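Local atomic coordinates of putative nucleic acid-binding lipoprotein (Klebsiella pneumoniae subsp. pneumoniae MGH 78578, PDB entry 3F1Z), a protein that is of unknown function but, as a putative lipoprotein with an OB-fold of the tRNA_anti-like family, may bind nucleic acid. Residues Val21-Phe32 against Tyr47-Gly56; Leu88-Asp99 against Ile123-Val131. All coordinates share one frame; numbering follows the deposited sequence.

Contact 1: Val21-Phe32 against Tyr47-Gly56; sequences VASMQTYSVAQF and YLGKWVKVRG
A chi1 of -174° swings Lys53 CG away from its own backbone N, and a bend at chi3 (81°) carries the ammonium group to the backbone carbonyl of Val21. There Lys53 NZ donates to Val21 O at 2.8 Å, above the carbonyl plane; Met24 N donates to the same oxygen from the opposite face. On the way Lys53 CE passes Thr26 OG1 at 3.3 Å. With chi1 at -72° Tyr27 turns CG away from its carbonyl carbon, and the ring reaches past Val52 CG1 to meet Tyr47, which comes from the opposite direction; Tyr27 OH and Tyr47 OH are hydrogen-bonded at 2.7 Å. The Phe32 edge faces Tyr47 in a T-shaped stack, centroids 5.3 Å apart, with Phe32 CE1 over the centre of the tyrosine ring. Val52 CG2 sits over one face of Phe32, offset toward the rim, in a CH-pi contact. Two nearly straight backbone bonds fix the parallel bridge of Tyr27 with Val54: Tyr27 N reaches Lys53 O at 2.8 Å and Arg55 N reaches Tyr27 O at 2.9 Å. Water joins Gln25 O to Lys53 N, and another joins Val29 N to Arg55 O. Ser28 and Gln31 then start helix 29-38 with a capping box. Two polar side-chain bonds thus supplement this short parallel addition to the OB-type sheet: Lys53 to the Val21 carbonyl, and Tyr27 to Tyr47.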
# COMPACT_ATOMS: atom_id res chain seq x y z
N VAL A 21 15.24 2.46 -1.67
CA VAL A 21 13.94 3.08 -1.92
C VAL A 21 14.03 4.16 -3.01
O VAL A 21 13.20 4.18 -3.93
CB VAL A 21 13.38 3.70 -0.62
CG1 VAL A 21 12.40 4.82 -0.93
CG2 VAL A 21 12.78 2.59 0.28
N ALA A 22 15.03 5.03 -2.92
CA ALA A 22 15.22 6.06 -3.95
C ALA A 22 15.47 5.42 -5.31
O ALA A 22 15.14 5.98 -6.35
CB ALA A 22 16.35 6.99 -3.59
N SER A 23 16.07 4.23 -5.30
CA SER A 23 16.35 3.50 -6.53
C SER A 23 15.15 2.81 -7.23
O SER A 23 15.28 2.42 -8.38
CB SER A 23 17.49 2.49 -6.26
OG SER A 23 17.08 1.17 -6.61
N MSE A 24 14.03 2.64 -6.54
CA MSE A 24 12.83 1.99 -7.10
C MSE A 24 11.97 2.92 -7.98
O MSE A 24 11.88 4.11 -7.75
CB MSE A 24 11.94 1.49 -5.95
CG MSE A 24 12.58 0.49 -4.96
SE MSE A 24 11.49 0.24 -3.36
CE MSE A 24 10.10 -0.71 -4.20
N GLN A 25 11.31 2.34 -8.98
CA GLN A 25 10.39 3.06 -9.85
C GLN A 25 9.12 3.35 -9.04
O GLN A 25 8.70 2.54 -8.22
CB GLN A 25 10.06 2.22 -11.11
CG GLN A 25 9.31 0.82 -10.80
CD GLN A 25 9.19 -0.21 -12.00
OE1 GLN A 25 8.41 0.02 -12.94
NE2 GLN A 25 9.88 -1.37 -11.89
N THR A 26 8.51 4.51 -9.24
CA THR A 26 7.27 4.86 -8.58
C THR A 26 6.08 4.48 -9.46
O THR A 26 6.00 4.89 -10.57
CB THR A 26 7.18 6.34 -8.34
OG1 THR A 26 8.24 6.75 -7.44
CG2 THR A 26 5.83 6.69 -7.72
N TYR A 27 5.15 3.68 -8.94
CA TYR A 27 3.95 3.32 -9.68
C TYR A 27 2.84 4.29 -9.33
O TYR A 27 2.79 4.82 -8.21
CB TYR A 27 3.40 1.98 -9.20
CG TYR A 27 4.13 0.70 -9.56
CD1 TYR A 27 5.24 0.28 -8.85
CD2 TYR A 27 3.65 -0.14 -10.56
CE1 TYR A 27 5.87 -0.93 -9.13
CE2 TYR A 27 4.27 -1.36 -10.86
CZ TYR A 27 5.37 -1.75 -10.13
OH TYR A 27 5.99 -2.94 -10.44
N SER A 28 1.93 4.50 -10.27
CA SER A 28 0.70 5.15 -9.88
C SER A 28 -0.20 4.00 -9.37
O SER A 28 0.07 2.80 -9.58
CB SER A 28 0.06 5.83 -11.04
OG SER A 28 -0.35 4.84 -11.93
N VAL A 29 -1.29 4.33 -8.70
CA VAL A 29 -2.18 3.28 -8.25
C VAL A 29 -2.73 2.50 -9.47
O VAL A 29 -2.82 1.29 -9.43
CB VAL A 29 -3.29 3.84 -7.38
CG1 VAL A 29 -4.45 2.79 -7.14
CG2 VAL A 29 -2.65 4.44 -6.07
N ALA A 30 -3.07 3.20 -10.54
CA ALA A 30 -3.58 2.54 -11.76
C ALA A 30 -2.54 1.59 -12.29
O ALA A 30 -2.88 0.48 -12.70
CB ALA A 30 -3.94 3.54 -12.85
N GLN A 31 -1.29 2.02 -12.29
CA GLN A 31 -0.24 1.16 -12.85
C GLN A 31 -0.05 -0.12 -12.07
O GLN A 31 -0.01 -1.18 -12.62
CB GLN A 31 1.08 1.90 -13.03
CG GLN A 31 1.00 2.86 -14.17
CD GLN A 31 2.15 3.89 -14.18
OE1 GLN A 31 2.68 4.31 -13.13
NE2 GLN A 31 2.49 4.33 -15.37
N PHE A 32 0.05 -0.01 -10.77
CA PHE A 32 0.24 -1.17 -9.95
C PHE A 32 -0.97 -2.12 -9.98
O PHE A 32 -0.80 -3.34 -9.93
CB PHE A 32 0.56 -0.77 -8.53
CG PHE A 32 0.62 -1.92 -7.60
CD1 PHE A 32 1.56 -2.90 -7.79
CD2 PHE A 32 -0.25 -2.03 -6.56
CE1 PHE A 32 1.64 -3.94 -6.96
CE2 PHE A 32 -0.19 -3.10 -5.73
CZ PHE A 32 0.76 -4.07 -5.93
N TYR A 47 4.08 -10.98 -8.15
CA TYR A 47 4.55 -10.00 -7.16
C TYR A 47 4.86 -10.54 -5.76
O TYR A 47 5.34 -9.78 -4.91
CB TYR A 47 3.51 -8.86 -7.00
CG TYR A 47 3.60 -7.77 -8.04
CD1 TYR A 47 4.54 -6.78 -7.94
CD2 TYR A 47 2.72 -7.72 -9.12
CE1 TYR A 47 4.66 -5.79 -8.89
CE2 TYR A 47 2.83 -6.73 -10.08
CZ TYR A 47 3.81 -5.74 -9.95
OH TYR A 47 3.95 -4.71 -10.87
N LEU A 48 4.56 -11.82 -5.51
CA LEU A 48 4.68 -12.40 -4.16
C LEU A 48 6.04 -12.14 -3.50
O LEU A 48 7.04 -12.55 -3.99
CB LEU A 48 4.42 -13.91 -4.17
CG LEU A 48 4.35 -14.58 -2.78
CD1 LEU A 48 3.27 -13.92 -1.90
CD2 LEU A 48 4.17 -16.10 -2.83
N GLY A 49 6.06 -11.47 -2.37
CA GLY A 49 7.31 -11.15 -1.70
C GLY A 49 8.01 -9.87 -2.18
O GLY A 49 9.00 -9.47 -1.59
N LYS A 50 7.52 -9.22 -3.23
CA LYS A 50 8.19 -8.06 -3.78
C LYS A 50 7.71 -6.76 -3.15
O LYS A 50 6.61 -6.66 -2.61
CB LYS A 50 7.98 -8.00 -5.28
CG LYS A 50 8.44 -9.27 -5.97
CD LYS A 50 8.64 -9.08 -7.48
CE LYS A 50 9.00 -10.39 -8.20
NZ LYS A 50 9.92 -11.20 -7.36
N TRP A 51 8.55 -5.74 -3.25
CA TRP A 51 8.24 -4.45 -2.69
C TRP A 51 7.90 -3.52 -3.81
O TRP A 51 8.55 -3.54 -4.82
CB TRP A 51 9.45 -3.92 -1.93
CG TRP A 51 9.82 -4.75 -0.72
CD1 TRP A 51 10.63 -5.85 -0.70
CD2 TRP A 51 9.40 -4.53 0.63
NE1 TRP A 51 10.75 -6.32 0.59
CE2 TRP A 51 10.00 -5.54 1.42
CE3 TRP A 51 8.56 -3.60 1.24
CZ2 TRP A 51 9.78 -5.63 2.80
CZ3 TRP A 51 8.34 -3.69 2.62
CH2 TRP A 51 8.96 -4.70 3.39
N VAL A 52 6.87 -2.70 -3.63
CA VAL A 52 6.51 -1.73 -4.62
C VAL A 52 6.38 -0.37 -3.95
O VAL A 52 6.05 -0.29 -2.78
CB VAL A 52 5.23 -2.14 -5.37
CG1 VAL A 52 5.50 -3.45 -6.20
CG2 VAL A 52 4.07 -2.27 -4.43
N LYS A 53 6.67 0.69 -4.71
CA LYS A 53 6.59 2.08 -4.26
C LYS A 53 5.45 2.73 -5.06
O LYS A 53 5.55 2.91 -6.29
CB LYS A 53 7.95 2.77 -4.49
CG LYS A 53 8.00 4.16 -3.92
CD LYS A 53 9.41 4.73 -3.79
CE LYS A 53 9.95 5.27 -5.06
NZ LYS A 53 11.23 6.03 -4.81
N VAL A 54 4.35 3.03 -4.38
CA VAL A 54 3.11 3.51 -5.05
C VAL A 54 2.77 4.91 -4.57
O VAL A 54 2.79 5.19 -3.37
CB VAL A 54 1.93 2.56 -4.78
CG1 VAL A 54 0.63 3.00 -5.56
CG2 VAL A 54 2.29 1.13 -5.13
N ARG A 55 2.45 5.78 -5.52
CA ARG A 55 2.12 7.18 -5.25
C ARG A 55 0.63 7.36 -5.49
O ARG A 55 0.08 6.77 -6.42
CB ARG A 55 2.93 8.06 -6.17
CG ARG A 55 2.67 9.54 -6.10
CD ARG A 55 3.76 10.21 -6.92
NE ARG A 55 3.68 11.65 -6.91
CZ ARG A 55 2.90 12.31 -7.73
NH1 ARG A 55 2.18 11.62 -8.57
NH2 ARG A 55 2.82 13.62 -7.72
N GLY A 56 -0.03 8.17 -4.66
CA GLY A 56 -1.50 8.33 -4.74
C GLY A 56 -2.04 9.30 -3.71
O GLY A 56 -1.29 9.92 -2.98
O HOH W 1 8.24 0.26 -7.19
O HOH W 2 -1.63 7.42 -8.32

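Contact 2: Leu88-Asp99 against Ile123-Val131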
# COMPACT_ATOMS: atom_id res chain seq x y z
N LEU A 88 -6.20 1.24 -3.24
CA LEU A 88 -5.15 0.37 -2.76
C LEU A 88 -5.09 0.60 -1.24
O LEU A 88 -5.16 1.77 -0.80
CB LEU A 88 -3.85 0.75 -3.43
CG LEU A 88 -2.59 0.01 -3.01
CD1 LEU A 88 -2.67 -1.46 -3.34
CD2 LEU A 88 -1.40 0.69 -3.68
N THR A 89 -4.96 -0.46 -0.45
CA THR A 89 -4.86 -0.30 0.99
C THR A 89 -3.51 -0.82 1.45
O THR A 89 -2.92 -1.69 0.79
CB THR A 89 -5.92 -1.11 1.74
OG1 THR A 89 -5.79 -2.50 1.31
CG2 THR A 89 -7.35 -0.58 1.45
N PHE A 90 -3.05 -0.28 2.57
CA PHE A 90 -1.82 -0.63 3.20
C PHE A 90 -2.10 -0.94 4.66
O PHE A 90 -2.87 -0.26 5.30
CB PHE A 90 -0.88 0.57 3.19
CG PHE A 90 -0.49 1.04 1.84
CD1 PHE A 90 -1.35 1.81 1.09
CD2 PHE A 90 0.77 0.81 1.36
CE1 PHE A 90 -1.01 2.26 -0.13
CE2 PHE A 90 1.13 1.28 0.14
CZ PHE A 90 0.23 1.99 -0.61
N ASN A 91 -1.42 -1.91 5.21
CA ASN A 91 -1.66 -2.33 6.58
C ASN A 91 -0.43 -2.04 7.39
O ASN A 91 0.60 -2.70 7.21
CB ASN A 91 -1.96 -3.82 6.60
CG ASN A 91 -2.31 -4.34 7.96
OD1 ASN A 91 -1.84 -3.86 8.94
ND2 ASN A 91 -3.17 -5.34 8.02
N PHE A 92 -0.54 -1.05 8.28
CA PHE A 92 0.58 -0.63 9.14
C PHE A 92 0.43 -1.17 10.53
O PHE A 92 -0.56 -0.90 11.20
CB PHE A 92 0.62 0.89 9.28
CG PHE A 92 1.11 1.67 8.06
CD1 PHE A 92 0.24 2.04 7.06
CD2 PHE A 92 2.40 2.14 8.00
CE1 PHE A 92 0.66 2.82 5.98
CE2 PHE A 92 2.82 2.93 6.91
CZ PHE A 92 1.95 3.27 5.92
N GLY A 93 1.43 -1.93 10.99
CA GLY A 93 1.46 -2.45 12.37
C GLY A 93 1.63 -1.29 13.35
O GLY A 93 1.99 -0.16 12.98
N SER A 94 1.39 -1.59 14.62
CA SER A 94 1.41 -0.60 15.67
C SER A 94 2.75 0.06 15.84
O SER A 94 2.83 1.21 16.30
CB SER A 94 0.94 -1.20 17.02
OG SER A 94 1.60 -2.42 17.36
N HIS A 95 3.80 -0.64 15.47
CA HIS A 95 5.16 -0.12 15.58
C HIS A 95 5.46 0.98 14.56
O HIS A 95 6.51 1.60 14.62
CB HIS A 95 6.18 -1.26 15.43
CG HIS A 95 6.08 -1.97 14.13
ND1 HIS A 95 7.02 -1.83 13.13
CD2 HIS A 95 5.13 -2.79 13.64
CE1 HIS A 95 6.65 -2.54 12.08
NE2 HIS A 95 5.51 -3.14 12.37
N ASN A 96 4.55 1.22 13.62
CA ASN A 96 4.80 2.23 12.63
C ASN A 96 3.73 3.31 12.70
O ASN A 96 3.29 3.85 11.68
CB ASN A 96 4.95 1.63 11.21
CG ASN A 96 5.78 2.52 10.30
OD1 ASN A 96 6.33 3.56 10.77
ND2 ASN A 96 5.88 2.17 9.01
N SER A 97 3.33 3.65 13.92
CA SER A 97 2.30 4.64 14.08
C SER A 97 2.84 6.03 13.73
O SER A 97 2.07 6.89 13.31
CB SER A 97 1.63 4.56 15.46
OG SER A 97 2.47 4.94 16.49
N ALA A 98 4.13 6.27 13.89
CA ALA A 98 4.72 7.56 13.48
C ALA A 98 4.45 7.85 11.99
O ALA A 98 4.09 8.98 11.61
CB ALA A 98 6.21 7.59 13.74
N ASP A 99 4.62 6.85 11.14
CA ASP A 99 4.41 7.10 9.73
C ASP A 99 2.95 7.42 9.47
O ASP A 99 2.64 8.35 8.69
CB ASP A 99 4.78 5.91 8.87
CG ASP A 99 6.26 5.84 8.48
OD1 ASP A 99 7.08 6.67 8.94
OD2 ASP A 99 6.56 4.89 7.70
N ILE A 123 -7.69 -7.16 -4.91
CA ILE A 123 -6.70 -6.10 -4.71
C ILE A 123 -5.86 -6.44 -3.50
O ILE A 123 -6.37 -6.88 -2.47
CB ILE A 123 -7.38 -4.72 -4.55
CG1 ILE A 123 -8.13 -4.41 -5.85
CG2 ILE A 123 -6.36 -3.67 -4.29
CD1 ILE A 123 -9.14 -3.28 -5.70
N PRO A 124 -4.56 -6.30 -3.63
CA PRO A 124 -3.70 -6.55 -2.48
C PRO A 124 -3.75 -5.47 -1.43
O PRO A 124 -3.99 -4.32 -1.74
CB PRO A 124 -2.30 -6.55 -3.09
CG PRO A 124 -2.39 -5.83 -4.29
CD PRO A 124 -3.78 -5.93 -4.82
N THR A 125 -3.58 -5.87 -0.19
CA THR A 125 -3.36 -4.96 0.92
C THR A 125 -1.85 -5.08 1.16
O THR A 125 -1.35 -6.16 1.51
CB THR A 125 -4.16 -5.35 2.18
OG1 THR A 125 -5.55 -5.26 1.88
CG2 THR A 125 -3.84 -4.37 3.30
N LEU A 126 -1.13 -4.01 0.87
CA LEU A 126 0.31 -3.99 1.02
C LEU A 126 0.68 -4.03 2.52
O LEU A 126 0.03 -3.36 3.34
CB LEU A 126 0.92 -2.79 0.29
CG LEU A 126 0.81 -2.89 -1.24
CD1 LEU A 126 1.47 -1.71 -1.94
CD2 LEU A 126 1.43 -4.18 -1.72
N GLN A 127 1.68 -4.84 2.83
CA GLN A 127 2.13 -5.13 4.18
C GLN A 127 3.48 -4.49 4.46
O GLN A 127 4.20 -4.14 3.53
CB GLN A 127 2.26 -6.66 4.32
CG GLN A 127 0.99 -7.40 3.97
CD GLN A 127 -0.16 -7.07 4.91
OE1 GLN A 127 0.05 -6.94 6.11
NE2 GLN A 127 -1.38 -6.93 4.37
N ASN A 128 3.84 -4.40 5.75
CA ASN A 128 5.14 -3.81 6.23
C ASN A 128 5.51 -2.50 5.56
O ASN A 128 6.61 -2.31 5.14
CB ASN A 128 6.26 -4.80 6.08
CG ASN A 128 5.99 -6.07 6.86
OD1 ASN A 128 5.70 -6.03 8.07
ND2 ASN A 128 6.08 -7.22 6.17
N PRO A 129 4.56 -1.58 5.47
CA PRO A 129 4.83 -0.42 4.68
C PRO A 129 5.71 0.59 5.29
O PRO A 129 5.88 0.61 6.50
CB PRO A 129 3.44 0.19 4.47
CG PRO A 129 2.49 -0.67 5.15
CD PRO A 129 3.21 -1.58 6.03
N LYS A 130 6.20 1.48 4.43
CA LYS A 130 7.09 2.57 4.86
C LYS A 130 6.72 3.83 4.07
O LYS A 130 6.71 3.81 2.83
CB LYS A 130 8.54 2.17 4.61
CG LYS A 130 9.59 3.12 5.14
CD LYS A 130 11.02 2.79 4.53
CE LYS A 130 12.21 3.61 5.10
NZ LYS A 130 13.55 3.09 4.46
N VAL A 131 6.36 4.90 4.77
CA VAL A 131 6.03 6.12 4.08
C VAL A 131 7.32 6.80 3.63
O VAL A 131 8.20 7.04 4.43
CB VAL A 131 5.19 7.08 4.94
CG1 VAL A 131 5.05 8.47 4.21
CG2 VAL A 131 3.81 6.46 5.25
O HOH W 3 1.77 -5.15 7.51
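Pro129 sets its CG over the centre of the Phe92 ring, 3.8 Å from the centroid and only 1° off the normal, a CH-pi contact in which CB is also close. Val131 CG2 comes up to Phe92 CZ at about a right angle. Phe90 and Leu126 lie side by side and point the same way, Phe90 CE2 to Leu126 CD1 3.7 Å, on the face where Ile111 of strand 108-114 also touches Phe90. Asn91 N to Leu126 O, 2.8 Å, and Leu126 N to Thr89 O, 2.9 Å, make the parallel bridge of Phe90 with Leu126. Past the corner at Asn128, Asp99 OD2 accepts from Val131 N at 2.9 Å and from Asn96 ND2, the two arriving from opposite faces of the carboxylate.

The other face of the strand pair is polar and looser. A chi1 of 55° sets Thr89 OG1 between its own N and carbonyl carbon, hydrogen-bonded to Thr125 OG1 at 2.8 Å. A water bridges Gln127 OE1, Asn91 O and Asn128 N. Thr89, Asn91, Thr125 and Gln127 are partly exposed and Asn128 exposed. A strand that pairs in parallel with 88-93, then turns a corner to pair antiparallel with 108-114, is consistent with the closing of an OB-fold barrel.

From the N terminus, helix 18-22 leads into strand 26-28, and the chain passes through helices 29-38 and 40-47 before contact 1 closes that helical excursion against the start of strand 51-65. Strands 51-65, 71-78 and 88-93 then follow as antiparallel neighbours. Contact 2 opens on the last of them and closes after helix 97-100 and strand 108-114, when the C-terminal strands return. The two closures are therefore in series, neither nested nor crossed, with centres about 14 Å apart. They meet in the interior, where Val54 packs on Leu88, Val52 on Leu126 and Phe32 on Pro124, joining helix 29-38 to strands 51-65 and 88-93 and to the chain entering strand 125-127.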